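Local coordinates for hypothetical sugar ABC-transporter sugar binding protein (PDB 7BVT) that binds cyclic alpha-maltosyl-1,6-maltose and probably delivers it to a bacterial ABC sugar importer as its solute-binding component, at residues N107-L115 with A313-E321; L83-V94 with L294-N304. One frame throughout, in Å; residues are numbered along the deposited sequence.

Contact 1 of 2, residues N107-L115 with A313-E321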
loop_
_atom_site.group_PDB
_atom_site.type_symbol
_atom_site.label_atom_id
_atom_site.label_comp_id
_atom_site.label_asym_id
_atom_site.label_seq_id
_atom_site.Cartn_x
_atom_site.Cartn_y
_atom_site.Cartn_z
ATOM N N ASN A 107 -7.263 5.707 -20.766
ATOM C CA ASN A 107 -7.096 4.839 -21.937
ATOM C C ASN A 107 -7.255 5.670 -23.203
ATOM O O ASN A 107 -8.137 6.497 -23.272
ATOM C CB ASN A 107 -8.141 3.744 -21.965
ATOM C CG ASN A 107 -7.907 2.699 -20.908
ATOM O OD1 ASN A 107 -6.770 2.313 -20.638
ATOM N ND2 ASN A 107 -9.024 2.216 -20.352
ATOM N N GLY A 108 -6.331 5.469 -24.127
ATOM C CA GLY A 108 -6.273 6.262 -25.359
ATOM C C GLY A 108 -5.576 7.595 -25.173
ATOM O O GLY A 108 -5.432 8.320 -26.178
ATOM N N ARG A 109 -5.141 7.919 -23.954
ATOM C CA ARG A 109 -4.411 9.199 -23.673
ATOM C C ARG A 109 -2.976 8.859 -23.271
ATOM O O ARG A 109 -2.039 9.465 -23.766
ATOM C CB ARG A 109 -5.148 9.999 -22.600
ATOM C CG ARG A 109 -6.580 10.382 -22.960
ATOM C CD ARG A 109 -7.179 11.450 -22.056
ATOM N NE ARG A 109 -8.669 11.438 -22.107
ATOM C CZ ARG A 109 -9.388 12.073 -23.017
ATOM N NH1 ARG A 109 -8.813 12.859 -23.904
ATOM N NH2 ARG A 109 -10.703 11.994 -23.011
ATOM N N ILE A 110 -2.805 7.908 -22.401
ATOM C CA ILE A 110 -1.472 7.347 -22.054
ATOM C C ILE A 110 -1.213 6.184 -22.989
ATOM O O ILE A 110 -2.140 5.394 -23.221
ATOM C CB ILE A 110 -1.451 6.958 -20.559
ATOM C CG1 ILE A 110 -1.751 8.191 -19.700
ATOM C CG2 ILE A 110 -0.164 6.253 -20.203
ATOM C CD1 ILE A 110 -1.730 7.923 -18.198
ATOM N N PRO A 111 0.002 5.984 -23.508
ATOM C CA PRO A 111 0.234 4.916 -24.478
ATOM C C PRO A 111 -0.188 3.552 -23.933
ATOM O O PRO A 111 0.036 3.195 -22.770
ATOM C CB PRO A 111 1.746 4.944 -24.720
ATOM C CG PRO A 111 2.056 6.403 -24.523
ATOM C CD PRO A 111 1.226 6.782 -23.325
ATOM N N ASP A 112 -0.829 2.783 -24.795
ATOM C CA ASP A 112 -1.285 1.437 -24.437
ATOM C C ASP A 112 -0.142 0.629 -23.822
ATOM O O ASP A 112 -0.344 -0.071 -22.759
ATOM C CB ASP A 112 -1.834 0.705 -25.661
ATOM C CG ASP A 112 -2.965 1.338 -26.463
ATOM O OD1 ASP A 112 -3.578 2.348 -26.055
ATOM O OD2 ASP A 112 -3.291 0.758 -27.513
ATOM N N ASP A 113 1.066 0.664 -24.398
ATOM C CA ASP A 113 2.179 -0.180 -23.884
ATOM C C ASP A 113 2.599 0.281 -22.475
ATOM O O ASP A 113 2.999 -0.550 -21.667
ATOM C CB ASP A 113 3.366 -0.235 -24.829
ATOM C CG ASP A 113 3.067 -0.985 -26.132
ATOM O OD1 ASP A 113 1.968 -1.543 -26.249
ATOM O OD2 ASP A 113 3.932 -0.955 -27.029
ATOM N N THR A 114 2.460 1.565 -22.164
ATOM C CA THR A 114 2.756 2.045 -20.794
ATOM C C THR A 114 1.716 1.433 -19.843
ATOM O O THR A 114 2.086 0.856 -18.841
ATOM C CB THR A 114 2.719 3.575 -20.733
ATOM O OG1 THR A 114 3.895 4.007 -21.463
ATOM C CG2 THR A 114 2.726 4.070 -19.312
ATOM N N LEU A 115 0.431 1.574 -20.199
ATOM C CA LEU A 115 -0.632 1.082 -19.282
ATOM C C LEU A 115 -0.532 -0.452 -19.122
ATOM O O LEU A 115 -0.704 -0.949 -18.005
ATOM C CB LEU A 115 -1.991 1.567 -19.777
ATOM C CG LEU A 115 -2.239 3.066 -19.660
ATOM C CD1 LEU A 115 -3.595 3.441 -20.229
ATOM C CD2 LEU A 115 -2.128 3.486 -18.213
ATOM N N ALA A 313 -2.502 14.300 -19.644
ATOM C CA ALA A 313 -2.066 12.903 -19.858
ATOM C C ALA A 313 -0.681 12.870 -20.525
ATOM O O ALA A 313 0.061 11.909 -20.352
ATOM C CB ALA A 313 -3.109 12.158 -20.689
ATOM N N ASP A 314 -0.269 13.916 -21.236
ATOM C CA ASP A 314 1.069 13.974 -21.864
ATOM C C ASP A 314 2.125 13.998 -20.748
ATOM O O ASP A 314 3.125 13.279 -20.857
ATOM C CB ASP A 314 1.261 15.173 -22.795
ATOM C CG ASP A 314 2.584 15.140 -23.521
ATOM O OD1 ASP A 314 2.692 14.329 -24.479
ATOM O OD2 ASP A 314 3.533 15.886 -23.110
ATOM N N PHE A 315 1.897 14.798 -19.724
ATOM C CA PHE A 315 2.814 14.838 -18.563
ATOM C C PHE A 315 2.841 13.468 -17.852
ATOM O O PHE A 315 3.941 12.930 -17.601
ATOM C CB PHE A 315 2.438 15.942 -17.592
ATOM C CG PHE A 315 3.209 15.854 -16.312
ATOM C CD1 PHE A 315 4.588 16.010 -16.303
ATOM C CD2 PHE A 315 2.557 15.520 -15.147
ATOM C CE1 PHE A 315 5.293 15.854 -15.133
ATOM C CE2 PHE A 315 3.269 15.376 -13.972
ATOM C CZ PHE A 315 4.636 15.571 -13.963
ATOM N N LEU A 316 1.671 12.883 -17.626
ATOM C CA LEU A 316 1.622 11.573 -16.918
ATOM C C LEU A 316 2.311 10.520 -17.795
ATOM O O LEU A 316 3.030 9.674 -17.266
ATOM C CB LEU A 316 0.163 11.218 -16.607
ATOM C CG LEU A 316 -0.563 12.057 -15.572
ATOM C CD1 LEU A 316 -1.957 11.523 -15.310
ATOM C CD2 LEU A 316 0.197 12.176 -14.277
ATOM N N SER A 317 2.125 10.567 -19.121
ATOM C CA SER A 317 2.784 9.592 -20.038
ATOM C C SER A 317 4.304 9.726 -19.881
ATOM O O SER A 317 4.999 8.732 -19.773
ATOM C CB SER A 317 2.362 9.812 -21.483
ATOM O OG SER A 317 0.947 9.626 -21.643
ATOM N N TRP A 318 4.797 10.961 -19.843
ATOM C CA TRP A 318 6.264 11.173 -19.710
ATOM C C TRP A 318 6.742 10.654 -18.352
ATOM O O TRP A 318 7.784 9.974 -18.279
ATOM C CB TRP A 318 6.572 12.662 -19.947
ATOM C CG TRP A 318 8.010 12.972 -19.715
ATOM C CD1 TRP A 318 9.020 12.924 -20.636
ATOM C CD2 TRP A 318 8.597 13.428 -18.477
ATOM N NE1 TRP A 318 10.218 13.242 -20.034
ATOM C CE2 TRP A 318 9.975 13.608 -18.741
ATOM C CE3 TRP A 318 8.122 13.706 -17.180
ATOM C CZ2 TRP A 318 10.879 13.947 -17.747
ATOM C CZ3 TRP A 318 9.013 14.121 -16.215
ATOM C CH2 TRP A 318 10.362 14.294 -16.512
ATOM N N PHE A 319 5.993 10.989 -17.318
ATOM C CA PHE A 319 6.290 10.556 -15.941
ATOM C C PHE A 319 6.361 9.027 -15.863
ATOM O O PHE A 319 7.138 8.506 -15.063
ATOM C CB PHE A 319 5.258 11.120 -14.967
ATOM C CG PHE A 319 5.796 11.173 -13.566
ATOM C CD1 PHE A 319 6.716 12.146 -13.190
ATOM C CD2 PHE A 319 5.360 10.274 -12.612
ATOM C CE1 PHE A 319 7.166 12.221 -11.886
ATOM C CE2 PHE A 319 5.816 10.372 -11.307
ATOM C CZ PHE A 319 6.730 11.337 -10.953
ATOM N N LEU A 320 5.611 8.326 -16.719
ATOM C CA LEU A 320 5.514 6.837 -16.646
ATOM C C LEU A 320 6.451 6.150 -17.642
ATOM O O LEU A 320 6.383 4.923 -17.767
ATOM C CB LEU A 320 4.047 6.454 -16.871
ATOM C CG LEU A 320 3.150 6.763 -15.666
ATOM C CD1 LEU A 320 1.681 6.573 -15.994
ATOM C CD2 LEU A 320 3.541 5.932 -14.433
ATOM N N GLU A 321 7.310 6.892 -18.353
ATOM C CA GLU A 321 8.329 6.232 -19.212
ATOM C C GLU A 321 9.369 5.596 -18.295
ATOM O O GLU A 321 9.639 6.118 -17.184
ATOM C CB GLU A 321 8.951 7.237 -20.177
ATOM C CG GLU A 321 7.939 7.808 -21.144
ATOM C CD GLU A 321 8.453 8.831 -22.133
ATOM O OE1 GLU A 321 9.648 9.202 -22.044
ATOM O OE2 GLU A 321 7.654 9.249 -22.983
HETATM O O HOH W 1 4.125 6.713 -21.543
HETATM O O HOH W 2 6.134 3.378 -19.891
#

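Contact 2 of 2, residues L83-V94 with L294-N304. With GLC (alpha-D-glucopyranose), chain B.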
loop_
_atom_site.group_PDB
_atom_site.type_symbol
_atom_site.label_atom_id
_atom_site.label_comp_id
_atom_site.label_asym_id
_atom_site.label_seq_id
_atom_site.Cartn_x
_atom_site.Cartn_y
_atom_site.Cartn_z
ATOM N N LEU A 83 -11.416 22.865 -9.687
ATOM C CA LEU A 83 -10.662 21.610 -9.555
ATOM C C LEU A 83 -9.354 21.759 -10.303
ATOM O O LEU A 83 -9.270 22.456 -11.310
ATOM C CB LEU A 83 -11.502 20.443 -10.091
ATOM C CG LEU A 83 -12.624 19.971 -9.182
ATOM C CD1 LEU A 83 -13.571 19.044 -9.898
ATOM C CD2 LEU A 83 -12.075 19.269 -7.967
ATOM N N PRO A 84 -8.309 21.040 -9.878
ATOM C CA PRO A 84 -7.024 21.014 -10.549
ATOM C C PRO A 84 -7.202 20.143 -11.801
ATOM O O PRO A 84 -8.199 19.513 -11.950
ATOM C CB PRO A 84 -6.072 20.352 -9.564
ATOM C CG PRO A 84 -6.976 19.431 -8.845
ATOM C CD PRO A 84 -8.306 20.140 -8.696
ATOM N N ASP A 85 -6.230 20.174 -12.656
ATOM C CA ASP A 85 -6.270 19.318 -13.866
ATOM C C ASP A 85 -5.861 17.896 -13.469
ATOM O O ASP A 85 -6.482 16.964 -13.933
ATOM C CB ASP A 85 -5.352 19.848 -14.943
ATOM C CG ASP A 85 -5.830 21.225 -15.355
ATOM O OD1 ASP A 85 -7.061 21.337 -15.666
ATOM O OD2 ASP A 85 -4.976 22.144 -15.315
ATOM N N ILE A 86 -4.836 17.767 -12.647
ATOM C CA ILE A 86 -4.343 16.475 -12.099
ATOM C C ILE A 86 -4.430 16.524 -10.570
ATOM O O ILE A 86 -3.855 17.443 -9.923
ATOM C CB ILE A 86 -2.925 16.122 -12.598
ATOM C CG1 ILE A 86 -2.835 16.021 -14.125
ATOM C CG2 ILE A 86 -2.391 14.879 -11.941
ATOM C CD1 ILE A 86 -1.414 15.957 -14.657
ATOM N N ALA A 87 -4.997 15.499 -9.964
ATOM C CA ALA A 87 -4.824 15.235 -8.520
ATOM C C ALA A 87 -3.978 13.978 -8.317
ATOM O O ALA A 87 -4.207 12.979 -9.005
ATOM C CB ALA A 87 -6.166 15.033 -7.861
ATOM N N ILE A 88 -3.044 14.007 -7.401
ATOM C CA ILE A 88 -2.264 12.806 -7.035
ATOM C C ILE A 88 -2.629 12.476 -5.589
ATOM O O ILE A 88 -2.284 13.246 -4.679
ATOM C CB ILE A 88 -0.761 13.006 -7.277
ATOM C CG1 ILE A 88 -0.481 13.396 -8.734
ATOM C CG2 ILE A 88 0.059 11.793 -6.849
ATOM C CD1 ILE A 88 0.953 13.602 -9.063
ATOM N N GLY A 89 -3.305 11.345 -5.392
ATOM C CA GLY A 89 -3.891 10.968 -4.103
ATOM C C GLY A 89 -3.484 9.594 -3.661
ATOM O O GLY A 89 -2.875 8.860 -4.424
ATOM N N ASP A 90 -3.881 9.219 -2.466
ATOM C CA ASP A 90 -3.676 7.853 -1.964
ATOM C C ASP A 90 -4.529 6.887 -2.781
ATOM O O ASP A 90 -5.615 7.262 -3.261
ATOM C CB ASP A 90 -4.028 7.762 -0.481
ATOM C CG ASP A 90 -3.734 6.330 -0.003
ATOM O OD1 ASP A 90 -2.559 5.912 -0.114
ATOM O OD2 ASP A 90 -4.706 5.589 0.307
ATOM N N LEU A 91 -4.068 5.637 -2.895
ATOM C CA LEU A 91 -4.842 4.545 -3.553
ATOM C C LEU A 91 -6.312 4.593 -3.164
ATOM O O LEU A 91 -7.195 4.634 -4.054
ATOM C CB LEU A 91 -4.253 3.194 -3.176
ATOM C CG LEU A 91 -4.932 2.013 -3.846
ATOM C CD1 LEU A 91 -4.591 1.969 -5.318
ATOM C CD2 LEU A 91 -4.532 0.702 -3.188
ATOM N N VAL A 92 -6.596 4.523 -1.882
ATOM C CA VAL A 92 -7.998 4.302 -1.426
ATOM C C VAL A 92 -8.816 5.583 -1.642
ATOM O O VAL A 92 -10.035 5.522 -1.479
ATOM C CB VAL A 92 -8.034 3.784 0.028
ATOM C CG1 VAL A 92 -7.166 2.547 0.175
ATOM C CG2 VAL A 92 -7.616 4.831 1.015
ATOM N N TRP A 93 -8.189 6.701 -2.011
ATOM C CA TRP A 93 -8.971 7.927 -2.317
ATOM C C TRP A 93 -9.597 7.862 -3.699
ATOM O O TRP A 93 -10.569 8.600 -3.931
ATOM C CB TRP A 93 -8.152 9.198 -2.202
ATOM C CG TRP A 93 -7.610 9.481 -0.848
ATOM C CD1 TRP A 93 -7.864 8.825 0.328
ATOM C CD2 TRP A 93 -6.755 10.579 -0.539
ATOM N NE1 TRP A 93 -7.181 9.437 1.342
ATOM C CE2 TRP A 93 -6.488 10.504 0.842
ATOM C CE3 TRP A 93 -6.161 11.577 -1.299
ATOM C CZ2 TRP A 93 -5.656 11.423 1.464
ATOM C CZ3 TRP A 93 -5.319 12.479 -0.681
ATOM C CH2 TRP A 93 -5.083 12.396 0.684
ATOM N N VAL A 94 -9.014 7.127 -4.624
ATOM C CA VAL A 94 -9.443 7.223 -6.055
ATOM C C VAL A 94 -10.946 7.088 -6.171
ATOM O O VAL A 94 -11.589 7.894 -6.835
ATOM C CB VAL A 94 -8.705 6.224 -6.955
ATOM C CG1 VAL A 94 -9.299 6.199 -8.338
ATOM C CG2 VAL A 94 -7.239 6.560 -7.012
ATOM N N LEU A 294 -0.782 -3.348 -1.563
ATOM C CA LEU A 294 -0.199 -2.181 -2.266
ATOM C C LEU A 294 -0.658 -0.860 -1.669
ATOM O O LEU A 294 -1.841 -0.658 -1.448
ATOM C CB LEU A 294 -0.561 -2.219 -3.735
ATOM C CG LEU A 294 0.121 -3.318 -4.539
ATOM C CD1 LEU A 294 -0.627 -3.623 -5.819
ATOM C CD2 LEU A 294 1.571 -2.932 -4.819
ATOM N N GLY A 295 0.301 0.033 -1.464
ATOM C CA GLY A 295 0.036 1.449 -1.179
ATOM C C GLY A 295 0.621 2.325 -2.247
ATOM O O GLY A 295 1.150 1.806 -3.237
ATOM N N GLY A 296 0.521 3.611 -2.016
ATOM C CA GLY A 296 1.201 4.586 -2.870
ATOM C C GLY A 296 0.246 5.505 -3.598
ATOM O O GLY A 296 -0.987 5.437 -3.364
ATOM N N GLU A 297 0.814 6.371 -4.441
ATOM C CA GLU A 297 0.054 7.494 -5.024
ATOM C C GLU A 297 -0.439 7.182 -6.430
ATOM O O GLU A 297 0.303 6.566 -7.197
ATOM C CB GLU A 297 0.944 8.718 -5.087
ATOM C CG GLU A 297 1.041 9.394 -3.732
ATOM C CD GLU A 297 1.878 8.688 -2.677
ATOM O OE1 GLU A 297 3.047 8.419 -2.936
ATOM O OE2 GLU A 297 1.323 8.386 -1.609
ATOM N N GLN A 298 -1.646 7.637 -6.722
ATOM C CA GLN A 298 -2.312 7.448 -8.016
ATOM C C GLN A 298 -2.558 8.837 -8.609
ATOM O O GLN A 298 -3.020 9.702 -7.867
ATOM C CB GLN A 298 -3.659 6.762 -7.834
ATOM C CG GLN A 298 -3.671 5.628 -6.810
ATOM C CD GLN A 298 -2.690 4.527 -7.072
ATOM O OE1 GLN A 298 -2.707 3.905 -8.140
ATOM N NE2 GLN A 298 -1.837 4.220 -6.111
ATOM N N ALA A 299 -2.407 8.979 -9.925
ATOM C CA ALA A 299 -2.719 10.263 -10.588
ATOM C C ALA A 299 -4.078 10.115 -11.248
ATOM O O ALA A 299 -4.334 9.061 -11.836
ATOM C CB ALA A 299 -1.627 10.632 -11.567
ATOM N N MET A 300 -4.848 11.166 -11.228
ATOM C CA MET A 300 -6.225 11.283 -11.773
ATOM C C MET A 300 -6.310 12.605 -12.555
ATOM O O MET A 300 -5.763 13.604 -12.061
ATOM C CB MET A 300 -7.229 11.302 -10.631
ATOM C CG MET A 300 -7.282 9.968 -9.900
ATOM S SD MET A 300 -7.883 10.194 -8.239
ATOM C CE MET A 300 -6.332 10.557 -7.396
ATOM N N VAL A 301 -6.940 12.587 -13.716
ATOM C CA VAL A 301 -7.152 13.810 -14.559
ATOM C C VAL A 301 -8.618 14.180 -14.482
ATOM O O VAL A 301 -9.467 13.348 -14.830
ATOM C CB VAL A 301 -6.697 13.589 -15.998
ATOM C CG1 VAL A 301 -7.100 14.749 -16.907
ATOM C CG2 VAL A 301 -5.234 13.254 -16.099
ATOM N N PHE A 302 -8.950 15.363 -13.986
ATOM C CA PHE A 302 -10.344 15.832 -13.960
ATOM C C PHE A 302 -10.726 16.270 -15.392
ATOM O O PHE A 302 -9.946 16.989 -16.042
ATOM C CB PHE A 302 -10.551 16.990 -12.977
ATOM C CG PHE A 302 -10.574 16.553 -11.544
ATOM C CD1 PHE A 302 -11.687 15.910 -11.030
ATOM C CD2 PHE A 302 -9.456 16.700 -10.742
ATOM C CE1 PHE A 302 -11.704 15.497 -9.711
ATOM C CE2 PHE A 302 -9.473 16.261 -9.423
ATOM C CZ PHE A 302 -10.591 15.650 -8.932
ATOM N N GLU A 303 -11.866 15.812 -15.894
ATOM C CA GLU A 303 -12.246 16.053 -17.309
ATOM C C GLU A 303 -12.585 17.523 -17.527
ATOM O O GLU A 303 -13.391 18.060 -16.780
ATOM C CB GLU A 303 -13.451 15.224 -17.694
ATOM C CG GLU A 303 -13.554 15.119 -19.198
ATOM C CD GLU A 303 -14.356 13.897 -19.543
ATOM O OE1 GLU A 303 -15.553 13.891 -19.192
ATOM O OE2 GLU A 303 -13.743 12.930 -20.028
ATOM N N ASN A 304 -11.959 18.089 -18.552
ATOM C CA ASN A 304 -12.125 19.459 -19.082
ATOM C C ASN A 304 -12.426 19.286 -20.579
ATOM O O ASN A 304 -13.379 18.537 -20.875
ATOM C CB ASN A 304 -10.901 20.295 -18.691
ATOM C CG ASN A 304 -10.847 20.603 -17.204
ATOM O OD1 ASN A 304 -9.913 20.203 -16.482
ATOM N ND2 ASN A 304 -11.810 21.388 -16.756
HETATM C C1 GLC B . 0.661 3.697 3.300
HETATM C C2 GLC B . 0.071 3.453 1.946
HETATM C C3 GLC B . -1.422 3.663 1.976
HETATM C C4 GLC B . -2.007 2.776 3.087
HETATM C C5 GLC B . -1.401 3.175 4.426
HETATM C C6 GLC B . -1.942 2.279 5.555
HETATM O O2 GLC B . 0.791 4.237 1.013
HETATM O O3 GLC B . -1.965 3.364 0.679
HETATM O O4 GLC B . -3.408 2.933 3.202
HETATM O O5 GLC B . -0.014 2.958 4.357
HETATM O O6 GLC B . -1.755 2.970 6.787
HETATM O O HOH W 3 0.072 6.486 0.119
#

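Contact 1 of 2, residues N107-L115 with A313-E321
Ser317 turns its hydroxyl into the bend where Ile110 runs into Pro111, and the tight half of this loop-against-helix packing gathers round it. Its OG lies 3.3 Å from Ile110 CA and equally far from Pro111 CD, yet takes no hydrogen bond from the loop. Instead it donates back to Ala313 O, one turn earlier, at 2.8 Å. With chi1 at -61°, OG stands beside its own backbone N, and both atoms bond Ala313 O, from opposite faces of the carbonyl plane. A serine suits the place: small enough for the loop to lie close, with its polar atom satisfied inside the helix. Next to it Ala313 CB meets Arg109 CB at 3.5 Å, a methyl short enough to let the arginine pass; the extended chain leads the guanidinium away to a salt bridge with Asp310. Ile110 fills the buried side, its CD1 lying 4.1 Å from Leu316 CB and near Leu320 CD1.

Toward Thr114 the contact opens to water. The branched side chain divides the work: CG2, anti to the backbone N, packs on Leu320 CB at 3.7 Å, while OG1 holds two waters, one donating to Ser317 O and the other to Leu320 O. These carbonyls belong to the last turn of helix 306-319 and the residue after it, so solvent bridges that end to helix 112-117. Beneath, Ile110, Leu115 and Leu320 rest on Val135 of strand 131-136, Leu316 reaches strand 292-301, and Phe315 and Phe319 touch Phe44 and Met47 of helix 38-53.

Contact 2 of 2, residues L83-V94 with L294-N304
Asp90 and Gly296 meet the glucose at the pocket end of an antiparallel strand pair, 86-90 with 297-301, in the sheet of a periplasmic-binding-protein fold. Glucose O3 donates to Asp90 OD1 at 2.7 Å, and Gly296 N bonds O2 weakly. Gly295, lacking a side chain, lets its CA come within 3.3 Å of glucose O3. One water bridges Asp90 OD1, Glu297 OE2 and glucose O2, while Tyr35 also bonds that glutamate oxygen. An Asx turn positions Asp90, OD2 accepting from Val92 N at 3.1 Å, above the carboxylate plane.

Behind this shell Gln298, bent at chi2 (-57°), lays its amide against Leu91 CD1 and its CB against Val94 CG2; NE2 bonds Gly296 O from above that carbonyl's plane, the oxygen lying in the amide plane of Gln298. Cutting Gln298 back to an alanine is likely to leave Gly296 O without this donor and open a gap beside Leu91.

Farther out, Gly89 spares room for the Met300 methyl, paired bonds join Ala87 to Met300, and on the opposite face Ile86 lies beside Val301 and Ile88 beside Ala299. Phe302 N bonds Asp85 O, and its ring centroid lies 4.2 Å beneath Leu83 CD2, 16° off the ring normal.

Contact 1 and contact 2 are layers of one lobe, their centres about 15 Å apart. Strand 292-301 runs into helix 306-319, so the strand of contact 2 and the helix of contact 1 are neighbours in sequence and space. Leu316 joins them: its CD2 lies 3.6 Å from Ala299 CB and its CD1 3.8 Å from Val301 CG2. Phe315 CD2 adds a touch on Ile86 CD1 at 4.0 Å. Small and branched side chains on this face receive the helix along whose flank residues 109-111 and 114 lie. The sugar touches contact 2 alone, at Asp90, Gly295 and Gly296, where Asn140 and Arg371 also bond it; contact 1 is packing against the sheet, away from the sugar.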